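Local coordinates for putative enoyl-CoA hydratase (Streptomyces avermitilis, PDB 3GKB), which probably acts on acyl-CoA thioesters as a member of the crotonase-like enoyl-CoA hydratase/isomerase family, its own substrate and reaction being unassigned, at residues V108-A114 and A128-A134; G139-I143 and G187-R191. All coordinates share one frame; numbering follows the deposited sequence.

Contact 1 (V108-A114 and A128-A134)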
ATOM      1  N   VAL B 108      18.342 -11.952   7.557  1.00 15.21           N
ATOM      2  CA  VAL B 108      17.614 -11.180   6.541  1.00 15.56           C
ATOM      3  C   VAL B 108      17.539 -12.054   5.299  1.00 15.48           C
ATOM      4  O   VAL B 108      18.566 -12.615   4.872  1.00 16.27           O
ATOM      5  CB  VAL B 108      18.362  -9.891   6.194  1.00 15.27           C
ATOM      6  CG1 VAL B 108      17.659  -9.161   5.009  1.00 15.74           C
ATOM      7  CG2 VAL B 108      18.488  -8.998   7.435  1.00 16.53           C
ATOM      8  N   THR B 109      16.343 -12.219   4.729  1.00 15.65           N
ATOM      9  CA  THR B 109      16.170 -13.058   3.543  1.00 15.09           C
ATOM     10  C   THR B 109      15.904 -12.151   2.302  1.00 15.38           C
ATOM     11  O   THR B 109      15.062 -11.216   2.327  1.00 13.72           O
ATOM     12  CB  THR B 109      15.019 -14.041   3.725  1.00 15.46           C
ATOM     13  OG1 THR B 109      13.824 -13.326   4.112  1.00 15.32           O
ATOM     14  CG2 THR B 109      15.359 -15.107   4.808  1.00 16.82           C
ATOM     15  N   ILE B 110      16.667 -12.400   1.237  1.00 14.95           N
ATOM     16  CA  ILE B 110      16.604 -11.596   0.026  1.00 14.20           C
ATOM     17  C   ILE B 110      16.380 -12.530  -1.160  1.00 15.10           C
ATOM     18  O   ILE B 110      17.098 -13.511  -1.298  1.00 15.49           O
ATOM     19  CB  ILE B 110      17.934 -10.811  -0.197  1.00 15.49           C
ATOM     20  CG1 ILE B 110      18.202  -9.850   0.960  1.00 14.78           C
ATOM     21  CG2 ILE B 110      17.886 -10.021  -1.531  1.00 14.57           C
ATOM     22  CD1 ILE B 110      19.634  -9.216   0.934  1.00 16.39           C
ATOM     23  N   VAL B 111      15.394 -12.240  -2.003  1.00 14.78           N
ATOM     24  CA  VAL B 111      15.199 -13.016  -3.250  1.00 14.72           C
ATOM     25  C   VAL B 111      15.685 -12.175  -4.428  1.00 14.67           C
ATOM     26  O   VAL B 111      15.348 -10.991  -4.543  1.00 14.48           O
ATOM     27  CB  VAL B 111      13.713 -13.416  -3.474  1.00 14.66           C
ATOM     28  CG1 VAL B 111      13.474 -13.898  -4.932  1.00 14.63           C
ATOM     29  CG2 VAL B 111      13.258 -14.506  -2.443  1.00 15.84           C
ATOM     30  N   LYS B 112      16.518 -12.784  -5.259  1.00 14.63           N
ATOM     31  CA  LYS B 112      16.936 -12.228  -6.537  1.00 15.51           C
ATOM     32  C   LYS B 112      16.166 -12.944  -7.649  1.00 15.49           C
ATOM     33  O   LYS B 112      16.465 -14.119  -7.955  1.00 15.84           O
ATOM     34  CB  LYS B 112      18.429 -12.432  -6.735  1.00 16.06           C
ATOM     35  CG  LYS B 112      18.926 -11.920  -8.076  1.00 17.78           C
ATOM     36  CD  LYS B 112      20.456 -11.882  -8.129  1.00 17.22           C
ATOM     37  CE  LYS B 112      21.061 -13.252  -8.179  1.00 17.98           C
ATOM     38  NZ  LYS B 112      22.558 -13.222  -8.382  1.00 17.86           N
ATOM     39  N   LEU B 113      15.211 -12.238  -8.250  1.00 15.23           N
ATOM     40  CA  LEU B 113      14.285 -12.808  -9.225  1.00 15.37           C
ATOM     41  C   LEU B 113      14.618 -12.321 -10.628  1.00 16.48           C
ATOM     42  O   LEU B 113      14.348 -11.171 -10.980  1.00 15.18           O
ATOM     43  CB  LEU B 113      12.834 -12.446  -8.871  1.00 15.52           C
ATOM     44  CG  LEU B 113      11.754 -12.995  -9.826  1.00 14.77           C
ATOM     45  CD1 LEU B 113      11.714 -14.548  -9.714  1.00 15.30           C
ATOM     46  CD2 LEU B 113      10.391 -12.395  -9.568  1.00 15.52           C
ATOM     47  N   ALA B 114      15.154 -13.231 -11.433  1.00 18.30           N
ATOM     48  CA  ALA B 114      15.504 -12.927 -12.805  1.00 18.62           C
ATOM     49  C   ALA B 114      14.497 -13.486 -13.795  1.00 19.54           C
ATOM     50  O   ALA B 114      14.268 -12.853 -14.834  1.00 22.22           O
ATOM     51  CB  ALA B 114      16.921 -13.421 -13.127  1.00 18.39           C
ATOM     52  N   ALA B 128       9.850 -13.680   1.436  1.00 14.03           N
ATOM     53  CA  ALA B 128      11.170 -13.192   1.844  1.00 14.08           C
ATOM     54  C   ALA B 128      11.083 -11.755   2.368  1.00 14.72           C
ATOM     55  O   ALA B 128      10.165 -11.002   2.019  1.00 14.51           O
ATOM     56  CB  ALA B 128      12.153 -13.283   0.699  1.00 13.63           C
ATOM     57  N   ASP B 129      12.054 -11.353   3.189  1.00 14.17           N
ATOM     58  CA  ASP B 129      12.070  -9.993   3.696  1.00 14.45           C
ATOM     59  C   ASP B 129      12.088  -8.968   2.569  1.00 14.44           C
ATOM     60  O   ASP B 129      11.422  -7.920   2.639  1.00 13.35           O
ATOM     61  CB  ASP B 129      13.250  -9.728   4.628  1.00 14.24           C
ATOM     62  CG  ASP B 129      13.193 -10.544   5.913  1.00 17.13           C
ATOM     63  OD1 ASP B 129      12.092 -10.931   6.375  1.00 15.98           O
ATOM     64  OD2 ASP B 129      14.301 -10.801   6.456  1.00 19.63           O
ATOM     65  N   MET B 130      12.857  -9.258   1.517  1.00 14.42           N
ATOM     66  CA  MET B 130      12.905  -8.343   0.371  1.00 15.53           C
ATOM     67  C   MET B 130      13.141  -9.119  -0.920  1.00 15.74           C
ATOM     68  O   MET B 130      13.792 -10.192  -0.914  1.00 15.79           O
ATOM     69  CB  MET B 130      13.941  -7.187   0.575  1.00 17.17           C
ATOM     70  CG  MET B 130      15.350  -7.517   0.980  1.00 18.12           C
ATOM     71  SD  MET B 130      16.365  -6.083   1.681  1.00  8.53           S
ATOM     72  CE  MET B 130      15.978  -6.133   3.402  1.00 17.45           C
ATOM     73  N   ALA B 131      12.584  -8.601  -2.016  1.00 14.09           N
ATOM     74  CA  ALA B 131      12.684  -9.228  -3.320  1.00 14.15           C
ATOM     75  C   ALA B 131      12.992  -8.135  -4.359  1.00 13.81           C
ATOM     76  O   ALA B 131      12.312  -7.093  -4.412  1.00 13.87           O
ATOM     77  CB  ALA B 131      11.397  -9.911  -3.694  1.00 14.29           C
ATOM     78  N   PHE B 132      13.999  -8.413  -5.171  1.00 13.88           N
ATOM     79  CA  PHE B 132      14.466  -7.522  -6.243  1.00 14.66           C
ATOM     80  C   PHE B 132      14.385  -8.326  -7.540  1.00 15.44           C
ATOM     81  O   PHE B 132      14.887  -9.467  -7.595  1.00 14.91           O
ATOM     82  CB  PHE B 132      15.916  -7.069  -5.976  1.00 14.37           C
ATOM     83  CG  PHE B 132      16.070  -6.317  -4.673  1.00 15.41           C
ATOM     84  CD1 PHE B 132      15.561  -5.032  -4.556  1.00 16.38           C
ATOM     85  CD2 PHE B 132      16.629  -6.913  -3.538  1.00 17.57           C
ATOM     86  CE1 PHE B 132      15.668  -4.321  -3.340  1.00 15.11           C
ATOM     87  CE2 PHE B 132      16.744  -6.204  -2.335  1.00 18.54           C
ATOM     88  CZ  PHE B 132      16.236  -4.909  -2.250  1.00 17.15           C
ATOM     89  N   ALA B 133      13.789  -7.733  -8.581  1.00 15.71           N
ATOM     90  CA  ALA B 133      13.503  -8.454  -9.829  1.00 15.78           C
ATOM     91  C   ALA B 133      14.032  -7.741 -11.079  1.00 16.20           C
ATOM     92  O   ALA B 133      14.077  -6.512 -11.140  1.00 17.53           O
ATOM     93  CB  ALA B 133      11.988  -8.715  -9.991  1.00 15.67           C
ATOM     94  N   ALA B 134      14.408  -8.536 -12.072  1.00 16.35           N
ATOM     95  CA  ALA B 134      14.897  -8.030 -13.363  1.00 15.85           C
ATOM     96  C   ALA B 134      13.712  -7.464 -14.197  1.00 17.44           C
ATOM     97  O   ALA B 134      12.767  -8.198 -14.562  1.00 16.81           O
ATOM     98  CB  ALA B 134      15.574  -9.165 -14.132  1.00 16.48           C
TER
HETATM   99  O   HOH W   1      12.904 -13.654   6.704  1.00 19.86           O
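Asp129 OD2 is gripped by two donors: Thr109 N, 3.0 Å from it and 48° above the carboxylate plane, and the ammonium group of Lys221. The other oxygen, OD1, forms a salt bridge with Arg165 of a neighbouring subunit and takes a weak bond from a water that also lies 2.8 Å from Thr109 OG1. Thr109 answers in kind: with chi1 at 53°, OG1 sits between its own backbone N and carbonyl carbon and accepts Asp129 N at 2.8 Å in a nearly straight bond (169°). Replacing Asp129 by an alanine removes both carboxylate oxygens and would probably leave Thr109 N and Lys221 without OD2, and Arg165 of the neighbouring subunit without OD1. Beyond this junction, strands 108-113 and 130-134 run parallel, their axes 4.7 Å apart, as neighbours in the central sheet of the crotonase fold. Backbone bonds alternate regularly, from Met130 N to Thr109 O through Val111 N to Met130 O and onward to Ala134 N with Leu113 O. On one face Ile110 CG1 lies alongside Met130 CG at 3.7 Å, while Ile110 CG2 reaches the edge of the Phe132 ring, in its plane, 3.9 Å from CD2; helix 195-210 covers Ile110. The other face carries smaller groups: Val111 CG2 meets Ala128 CB at 3.5 Å, and Leu113 CB lies 4.0 Å from Ala133 CB. The buried carboxylate, bridged to a lysine of its own chain and an arginine of the next, ties the start of this strand pair to the subunit interface.

Contact 2 (G139-I143 and G187-R191)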
ATOM      1  N   GLY B 139       9.019 -12.457 -13.972  1.00 16.49           N
ATOM      2  CA  GLY B 139       7.564 -12.511 -13.943  1.00 16.83           C
ATOM      3  C   GLY B 139       7.042 -13.228 -12.703  1.00 15.76           C
ATOM      4  O   GLY B 139       7.666 -14.149 -12.208  1.00 15.92           O
ATOM      5  N   LEU B 140       5.875 -12.793 -12.227  1.00 14.98           N
ATOM      6  CA  LEU B 140       5.227 -13.364 -11.070  1.00 14.67           C
ATOM      7  C   LEU B 140       3.768 -13.595 -11.376  1.00 14.69           C
ATOM      8  O   LEU B 140       3.085 -12.683 -11.881  1.00 13.66           O
ATOM      9  CB  LEU B 140       5.303 -12.412  -9.883  1.00 15.51           C
ATOM     10  CG  LEU B 140       6.574 -12.423  -9.079  1.00 18.99           C
ATOM     11  CD1 LEU B 140       6.608 -11.184  -8.207  1.00 22.46           C
ATOM     12  CD2 LEU B 140       6.642 -13.730  -8.239  1.00 19.25           C
ATOM     13  N   GLY B 141       3.294 -14.798 -11.105  1.00 14.46           N
ATOM     14  CA  GLY B 141       1.885 -15.089 -11.297  1.00 15.77           C
ATOM     15  C   GLY B 141       1.354 -16.118 -10.326  1.00 16.52           C
ATOM     16  O   GLY B 141       2.072 -17.053  -9.929  1.00 17.53           O
ATOM     17  N   GLN B 142       0.085 -15.976  -9.962  1.00 15.53           N
ATOM     18  CA  GLN B 142      -0.584 -17.006  -9.153  1.00 16.27           C
ATOM     19  C   GLN B 142      -1.405 -17.845 -10.134  1.00 16.46           C
ATOM     20  O   GLN B 142      -2.496 -17.470 -10.515  1.00 18.17           O
ATOM     21  CB  GLN B 142      -1.462 -16.407  -8.043  1.00 16.65           C
ATOM     22  CG  GLN B 142      -0.698 -15.601  -6.963  1.00 16.88           C
ATOM     23  CD  GLN B 142       0.293 -16.409  -6.076  1.00 21.16           C
ATOM     24  OE1 GLN B 142       1.112 -15.793  -5.366  1.00 21.38           O
ATOM     25  NE2 GLN B 142       0.221 -17.773  -6.098  1.00 16.25           N
ATOM     26  N   ILE B 143      -0.846 -18.968 -10.565  1.00 15.73           N
ATOM     27  CA  ILE B 143      -1.457 -19.811 -11.594  1.00 15.20           C
ATOM     28  C   ILE B 143      -2.631 -20.662 -11.091  1.00 14.81           C
ATOM     29  O   ILE B 143      -3.368 -21.255 -11.897  1.00 14.57           O
ATOM     30  CB  ILE B 143      -0.369 -20.742 -12.196  1.00 15.51           C
ATOM     31  CG1 ILE B 143      -0.817 -21.384 -13.515  1.00 15.88           C
ATOM     32  CG2 ILE B 143      -0.001 -21.852 -11.206  1.00 16.27           C
ATOM     33  CD1 ILE B 143      -0.814 -20.457 -14.702  1.00 15.40           C
ATOM     34  N   GLY B 187       3.641  -3.450  -5.005  1.00 13.48           N
ATOM     35  CA  GLY B 187       4.264  -3.706  -3.733  1.00 14.21           C
ATOM     36  C   GLY B 187       4.442  -5.194  -3.449  1.00 13.58           C
ATOM     37  O   GLY B 187       4.816  -5.557  -2.334  1.00 14.36           O
ATOM     38  N   TRP B 188       4.207  -6.033  -4.465  1.00 13.17           N
ATOM     39  CA  TRP B 188       4.385  -7.505  -4.376  1.00 13.63           C
ATOM     40  C   TRP B 188       5.862  -7.851  -4.190  1.00 13.58           C
ATOM     41  O   TRP B 188       6.218  -8.799  -3.477  1.00 14.15           O
ATOM     42  CB  TRP B 188       3.857  -8.145  -5.650  1.00 13.84           C
ATOM     43  CG  TRP B 188       3.536  -9.605  -5.622  1.00 14.18           C
ATOM     44  CD1 TRP B 188       3.739 -10.497  -4.600  1.00 17.47           C
ATOM     45  CD2 TRP B 188       2.966 -10.354  -6.694  1.00 13.95           C
ATOM     46  NE1 TRP B 188       3.307 -11.750  -4.977  1.00 18.02           N
ATOM     47  CE2 TRP B 188       2.810 -11.682  -6.251  1.00 16.33           C
ATOM     48  CE3 TRP B 188       2.528 -10.020  -7.976  1.00 15.32           C
ATOM     49  CZ2 TRP B 188       2.249 -12.677  -7.051  1.00 14.85           C
ATOM     50  CZ3 TRP B 188       1.979 -11.019  -8.775  1.00 16.18           C
ATOM     51  CH2 TRP B 188       1.864 -12.326  -8.313  1.00 16.11           C
ATOM     52  N   ILE B 189       6.716  -7.057  -4.817  1.00 13.14           N
ATOM     53  CA  ILE B 189       8.160  -7.118  -4.583  1.00 13.57           C
ATOM     54  C   ILE B 189       8.675  -5.728  -4.244  1.00 12.94           C
ATOM     55  O   ILE B 189       7.960  -4.726  -4.395  1.00 14.70           O
ATOM     56  CB  ILE B 189       8.930  -7.654  -5.817  1.00 14.69           C
ATOM     57  CG1 ILE B 189       8.757  -6.698  -7.009  1.00 14.49           C
ATOM     58  CG2 ILE B 189       8.483  -9.057  -6.146  1.00 13.62           C
ATOM     59  CD1 ILE B 189       9.494  -7.127  -8.286  1.00 16.82           C
ATOM     60  N   ASN B 190       9.934  -5.628  -3.826  1.00 12.77           N
ATOM     61  CA  ASN B 190      10.459  -4.348  -3.376  1.00 13.24           C
ATOM     62  C   ASN B 190      10.788  -3.416  -4.539  1.00 14.16           C
ATOM     63  O   ASN B 190      10.458  -2.217  -4.500  1.00 14.42           O
ATOM     64  CB  ASN B 190      11.714  -4.521  -2.505  1.00 13.44           C
ATOM     65  CG  ASN B 190      11.412  -5.173  -1.176  1.00 14.21           C
ATOM     66  OD1 ASN B 190      10.899  -6.289  -1.124  1.00 14.16           O
ATOM     67  ND2 ASN B 190      11.742  -4.477  -0.083  1.00 13.99           N
ATOM     68  N   ARG B 191      11.431  -3.952  -5.566  1.00 14.46           N
ATOM     69  CA  ARG B 191      11.952  -3.118  -6.659  1.00 15.26           C
ATOM     70  C   ARG B 191      12.198  -3.926  -7.904  1.00 15.38           C
ATOM     71  O   ARG B 191      12.585  -5.073  -7.804  1.00 16.20           O
ATOM     72  CB  ARG B 191      13.253  -2.424  -6.236  1.00 16.28           C
ATOM     73  CG  ARG B 191      13.546  -1.107  -6.985  1.00 16.86           C
ATOM     74  CD  ARG B 191      12.929   0.044  -6.218  1.00 17.76           C
ATOM     75  NE  ARG B 191      13.586   0.223  -4.927  1.00 18.34           N
ATOM     76  CZ  ARG B 191      14.748   0.825  -4.722  1.00 20.23           C
ATOM     77  NH1 ARG B 191      15.426   1.406  -5.720  1.00 21.89           N
ATOM     78  NH2 ARG B 191      15.230   0.875  -3.492  1.00 20.83           N
TER
HETATM   79  O   HOH W   2       2.674 -14.394  -3.662  1.00 20.93           O
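Trp188 and Ile189 pack against Leu140 just after a Schellman motif, in which Gly187, with positive phi, ends helix 180-186. The residues that follow meet strand 139-141 of a small three-stranded sheet. Trp188 brings the broad surface of its indole against Leu140: CG stands anti to the backbone N (chi1 -161°), and Leu140 CB makes a CH-pi contact 3.9 Å from the centroid of the six-membered ring, 18° off its normal. Leu140 CD1 lies over the same indole, 4.0 Å from Trp188 CD2, and the two side chains run past one another head to tail. Helix 155-163 adds Leu159 and Val163 to the packing around the indole. Ile189 follows, its CG2 pressing on Leu140 CD1 at 3.5 Å, so that the leucine methyl is shared by the two consecutive residues. The polar end of the indole is served by water: no direct hydrogen bond joins the segments. Gln142, bent at chi2, places OE1 near the edge of the six-membered ring, while its NE2 is held by Glu144. One water in the indole plane accepts from Trp188 NE1 at 3.0 Å and donates to Gln142 OE1 at 2.7 Å.

Along the chain contact 1 is complete before the first residue of contact 2, strand 130-134 leading directly into strand 139-141, and their centres lie about 10 Å apart. Contact 1 belongs to the six-stranded sheet; contact 2 joins the small three-stranded sheet to the loop entering strand 191-193, the outermost strand of the larger sheet within this chain, next to 130-134. The two contacts meet there: Ala131 O and Asn190 N are 2.9 Å apart, a probable hydrogen bond, and Ile189 CD1 packs 3.4 Å from Ala133 CB. Helix 120-127 touches both through Val125. Each also reaches the second subunit, through Asp129 in contact 1 and Asn190 and Arg191 in contact 2, so core packing and assembly interface are directly connected.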